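Local atomic coordinates of exoribonuclease II, mitochondrial (Candida glabrata, PDB entry 6F3H), a protein that degrades RNA from the 3' end as the nuclease component of the mitochondrial RNA degradosome, probably with the help of bound magnesium. Residues 52-57 and 63-68; 566-571 and 654-659. The protein carries 1 engineered substitution. One frame throughout, in Å; residues are numbered along the deposited sequence.

Interaction 1 lies in the N-terminal part of the chain, in an antiparallel sheet. Interaction 2 lies within the RNB domain, between the ends of two helices. Their centres are 30 Å apart, and their nearest atoms are about 17 Å apart, so they do not touch. They follow one another along the chain. Neither belongs to the magnesium site, where D401 and D410 hold the metal. Both are nearer to the bound nucleic acid than to each other: its nearest atoms come within about 10 Å of interaction 1 and about 4 Å of interaction 2. The first is a local hairpin contact; the second joins segments 83 residues apart.

Interaction 1 (52-57 and 63-68); sequences CVNLPQ and RYTFAK
P56 sits on the ring of Y64. Its CD atom lies 3.4 Å from the Y64 ring centroid, only 5° off the ring normal, which makes a CH-pi contact over one face. L55 meets the same ring at its edge, with L55 CD2 3.5 Å from Y64 CE2. The sulfur of C52 lies near two aromatic rings, 5.1 Å from the Y64 centroid and 4.7 Å from that of F66, oblique to both. It gets there because SG is anti to the backbone N (chi1 -172°). N54 and T65 run alongside each other on the sheet face opposite C52 and F66. In a separate contact, V53 CG1 packs on A67 CB.

The backbone sets these positions. T65 O accepts two bonds from the same face of its carbonyl plane: V53 N at 2.6 Å and N54 N at 3.0 Å. T65 N returns a nearly straight bond to N54 O, 2.7 Å long and well out of the carbonyl plane. Further out, F66 packs on V40 and L42 of strand 39-42. Strand 73-76 flanks the other edge of 64-68, where F66 makes a backbone hydrogen bond with V74. V53 and N54 both face T65, so the register slips by one residue. This is a classic beta bulge in a beta hairpin, within a five-stranded antiparallel sheet.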
# COMPACT_ATOMS: atom_id res chain seq x y z
N CYS A 52 10.01 -1.77 -23.88
CA CYS A 52 8.86 -0.99 -24.27
C CYS A 52 9.15 -0.32 -25.58
O CYS A 52 10.15 0.38 -25.71
CB CYS A 52 8.54 0.06 -23.21
SG CYS A 52 7.00 0.86 -23.57
N VAL A 53 8.32 -0.57 -26.58
CA VAL A 53 8.52 -0.01 -27.90
C VAL A 53 7.40 0.90 -28.35
O VAL A 53 7.57 1.64 -29.33
CB VAL A 53 8.76 -1.13 -28.94
CG1 VAL A 53 10.21 -1.54 -28.87
CG2 VAL A 53 7.88 -2.30 -28.65
N ASN A 54 6.25 0.88 -27.68
CA ASN A 54 5.16 1.78 -28.02
C ASN A 54 4.31 2.00 -26.79
O ASN A 54 4.20 1.11 -25.93
CB ASN A 54 4.28 1.23 -29.14
CG ASN A 54 3.49 2.29 -29.84
OD1 ASN A 54 3.72 3.49 -29.63
ND2 ASN A 54 2.50 1.87 -30.63
N LEU A 55 3.73 3.17 -26.72
CA LEU A 55 2.83 3.56 -25.66
C LEU A 55 1.40 3.39 -26.10
O LEU A 55 1.11 3.22 -27.28
CB LEU A 55 3.05 5.01 -25.27
CG LEU A 55 4.43 5.57 -24.95
CD1 LEU A 55 4.40 7.10 -24.93
CD2 LEU A 55 4.99 5.06 -23.63
N PRO A 56 0.47 3.43 -25.16
CA PRO A 56 -0.93 3.30 -25.54
C PRO A 56 -1.39 4.47 -26.39
O PRO A 56 -1.10 5.63 -26.12
CB PRO A 56 -1.67 3.24 -24.20
CG PRO A 56 -0.68 3.68 -23.18
CD PRO A 56 0.65 3.32 -23.71
N GLN A 57 -2.13 4.12 -27.43
CA GLN A 57 -2.62 4.95 -28.52
C GLN A 57 -4.00 5.54 -28.24
O GLN A 57 -4.18 6.74 -28.47
CB GLN A 57 -2.58 4.09 -29.79
CG GLN A 57 -1.17 3.71 -30.43
CD GLN A 57 -0.04 4.78 -30.25
OE1 GLN A 57 -0.31 6.00 -30.33
NE2 GLN A 57 1.17 4.35 -29.97
N ARG A 63 -2.89 -0.48 -23.85
CA ARG A 63 -1.73 -1.28 -23.52
C ARG A 63 -0.47 -0.77 -24.19
O ARG A 63 -0.48 -0.18 -25.27
CB ARG A 63 -1.91 -2.75 -23.87
CG ARG A 63 -3.17 -3.30 -23.35
CD ARG A 63 -3.44 -4.57 -24.04
NE ARG A 63 -3.75 -4.34 -25.43
CZ ARG A 63 -3.94 -5.32 -26.30
NH1 ARG A 63 -3.83 -6.59 -25.91
NH2 ARG A 63 -4.21 -5.02 -27.56
N TYR A 64 0.63 -1.04 -23.51
CA TYR A 64 1.93 -0.72 -24.04
C TYR A 64 2.37 -1.81 -24.98
O TYR A 64 1.99 -2.97 -24.85
CB TYR A 64 2.92 -0.61 -22.91
CG TYR A 64 2.73 0.62 -22.09
CD1 TYR A 64 1.70 0.71 -21.16
CD2 TYR A 64 3.57 1.70 -22.24
CE1 TYR A 64 1.52 1.86 -20.40
CE2 TYR A 64 3.41 2.83 -21.49
CZ TYR A 64 2.39 2.92 -20.57
OH TYR A 64 2.27 4.09 -19.84
N THR A 65 3.24 -1.44 -25.89
CA THR A 65 3.81 -2.39 -26.82
C THR A 65 5.23 -2.64 -26.38
O THR A 65 6.00 -1.70 -26.18
CB THR A 65 3.80 -1.87 -28.23
OG1 THR A 65 2.53 -1.26 -28.49
CG2 THR A 65 4.06 -2.99 -29.18
N PHE A 66 5.55 -3.89 -26.19
CA PHE A 66 6.89 -4.28 -25.83
C PHE A 66 7.42 -5.19 -26.92
O PHE A 66 6.66 -5.90 -27.57
CB PHE A 66 6.91 -5.01 -24.53
CG PHE A 66 6.30 -4.25 -23.45
CD1 PHE A 66 4.93 -4.19 -23.31
CD2 PHE A 66 7.09 -3.59 -22.54
CE1 PHE A 66 4.36 -3.49 -22.27
CE2 PHE A 66 6.55 -2.89 -21.51
CZ PHE A 66 5.18 -2.83 -21.38
N ALA A 67 8.73 -5.17 -27.11
CA ALA A 67 9.37 -6.00 -28.11
C ALA A 67 10.28 -7.01 -27.43
O ALA A 67 11.03 -6.65 -26.52
CB ALA A 67 10.15 -5.12 -29.08
N LYS A 68 10.19 -8.27 -27.85
CA LYS A 68 11.12 -9.29 -27.38
C LYS A 68 12.42 -9.31 -28.17
O LYS A 68 12.60 -8.65 -29.20
CB LYS A 68 10.54 -10.70 -27.40
CG LYS A 68 9.30 -11.02 -26.57
CD LYS A 68 9.35 -12.51 -26.25
CE LYS A 68 7.98 -13.17 -26.17
NZ LYS A 68 8.02 -14.27 -25.15

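Interaction 2 (566-571 and 654-659); sequences DDNAVV and NIKLGK
The side-chain amide of N568 is met at its oxygen by the ammonium group of K656. K656 NZ lies almost on the extension of the CG-OD1 bond of N568, and K656 brings no atom over either amide face. The modelled separation of N568 OD1 and K656 NZ is 2.4 Å. That is very short for a hydrogen bond, so at this resolution its exact length is doubtful. The lysine chain runs extended from the helix through chi3 and bends at its last torsion (chi4 -142°) to bring NZ to the amide. NZ has a further hydrogen bond to a residue adjoining one of the two segments. D566 is a more distant charge: its OD1 is 6.3 Å from K656 NZ, too far for a salt bridge.

The second flat group is the A569 peptide. I655 CD1 reaches it at its carbonyl oxygen, with no I655 atom over the peptide face. The same CD1 lies 4.1 Å from V570 CA. The CG1 branch of I655 stands between its own backbone N and carbonyl carbon (chi1 68°), which sends CD1 across to the other segment.

Both segments leave their helices here with positive phi, at N568 and at G658. The contact joins the loop that follows helix 543-567 to the last turn of helix 642-657. I655 also packs on I564, a direct link to helix 543-567. D567 forms a salt bridge with K617 of helix 603-625, and V570 bonds through its backbone to M687 in a loop.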
# COMPACT_ATOMS: atom_id res chain seq x y z
N ASP A 566 -6.75 26.85 -10.38
CA ASP A 566 -5.43 27.46 -10.28
C ASP A 566 -4.29 26.46 -10.14
O ASP A 566 -3.24 26.66 -10.74
CB ASP A 566 -5.40 28.42 -9.10
CG ASP A 566 -6.46 29.49 -9.20
OD1 ASP A 566 -7.43 29.32 -9.97
OD2 ASP A 566 -6.30 30.52 -8.52
N ASP A 567 -4.48 25.39 -9.37
CA ASP A 567 -3.45 24.38 -9.26
C ASP A 567 -3.68 23.24 -10.22
O ASP A 567 -2.92 22.27 -10.21
CB ASP A 567 -3.38 23.83 -7.83
CG ASP A 567 -3.28 24.91 -6.81
OD1 ASP A 567 -3.03 26.06 -7.23
OD2 ASP A 567 -3.45 24.62 -5.60
N ASN A 568 -4.71 23.35 -11.05
CA ASN A 568 -5.11 22.30 -11.97
C ASN A 568 -5.16 20.97 -11.26
O ASN A 568 -4.72 19.94 -11.78
CB ASN A 568 -4.18 22.28 -13.18
CG ASN A 568 -4.10 23.64 -13.85
OD1 ASN A 568 -5.12 24.23 -14.22
ND2 ASN A 568 -2.88 24.16 -13.98
N ALA A 569 -5.66 20.99 -10.03
CA ALA A 569 -5.86 19.77 -9.29
C ALA A 569 -6.94 18.95 -9.98
O ALA A 569 -7.75 19.46 -10.76
CB ALA A 569 -6.24 20.04 -7.84
N VAL A 570 -6.91 17.66 -9.68
CA VAL A 570 -7.81 16.69 -10.28
C VAL A 570 -8.58 16.01 -9.16
O VAL A 570 -8.02 15.22 -8.38
CB VAL A 570 -7.05 15.66 -11.10
CG1 VAL A 570 -8.02 14.64 -11.61
CG2 VAL A 570 -6.24 16.36 -12.19
N VAL A 571 -9.88 16.25 -9.13
CA VAL A 571 -10.71 15.86 -8.02
C VAL A 571 -11.89 15.03 -8.52
O VAL A 571 -12.49 15.35 -9.56
CB VAL A 571 -11.18 17.10 -7.25
CG1 VAL A 571 -11.71 16.66 -5.90
CG2 VAL A 571 -10.02 18.11 -7.09
N ASN A 654 -13.26 19.47 -18.13
CA ASN A 654 -14.60 19.31 -17.57
C ASN A 654 -14.65 19.60 -16.08
O ASN A 654 -15.71 19.98 -15.57
CB ASN A 654 -15.13 17.90 -17.82
CG ASN A 654 -15.48 17.67 -19.27
OD1 ASN A 654 -15.18 18.50 -20.12
ND2 ASN A 654 -16.13 16.54 -19.55
N ILE A 655 -13.53 19.48 -15.37
CA ILE A 655 -13.62 19.70 -13.95
C ILE A 655 -13.61 21.19 -13.64
O ILE A 655 -14.30 21.64 -12.72
CB ILE A 655 -12.47 18.94 -13.25
CG1 ILE A 655 -11.12 19.57 -13.58
CG2 ILE A 655 -12.47 17.49 -13.68
CD1 ILE A 655 -10.05 19.27 -12.57
N LYS A 656 -12.87 21.98 -14.43
CA LYS A 656 -12.94 23.44 -14.34
C LYS A 656 -14.36 23.94 -14.62
O LYS A 656 -14.84 24.88 -13.97
CB LYS A 656 -11.95 24.05 -15.32
CG LYS A 656 -10.52 23.58 -15.09
CD LYS A 656 -9.53 24.64 -15.50
CE LYS A 656 -8.10 24.17 -15.31
NZ LYS A 656 -7.24 25.28 -14.82
N LEU A 657 -15.04 23.33 -15.60
CA LEU A 657 -16.32 23.79 -16.11
C LEU A 657 -17.47 23.42 -15.19
O LEU A 657 -18.54 24.04 -15.26
CB LEU A 657 -16.59 23.21 -17.50
N GLY A 658 -17.31 22.40 -14.36
CA GLY A 658 -18.36 22.15 -13.41
C GLY A 658 -18.77 20.70 -13.35
O GLY A 658 -19.25 20.25 -12.31
N LYS A 659 -18.65 19.97 -14.45
CA LYS A 659 -18.97 18.55 -14.39
C LYS A 659 -17.74 17.80 -13.89
O LYS A 659 -16.65 17.92 -14.47
CB LYS A 659 -19.42 18.03 -15.76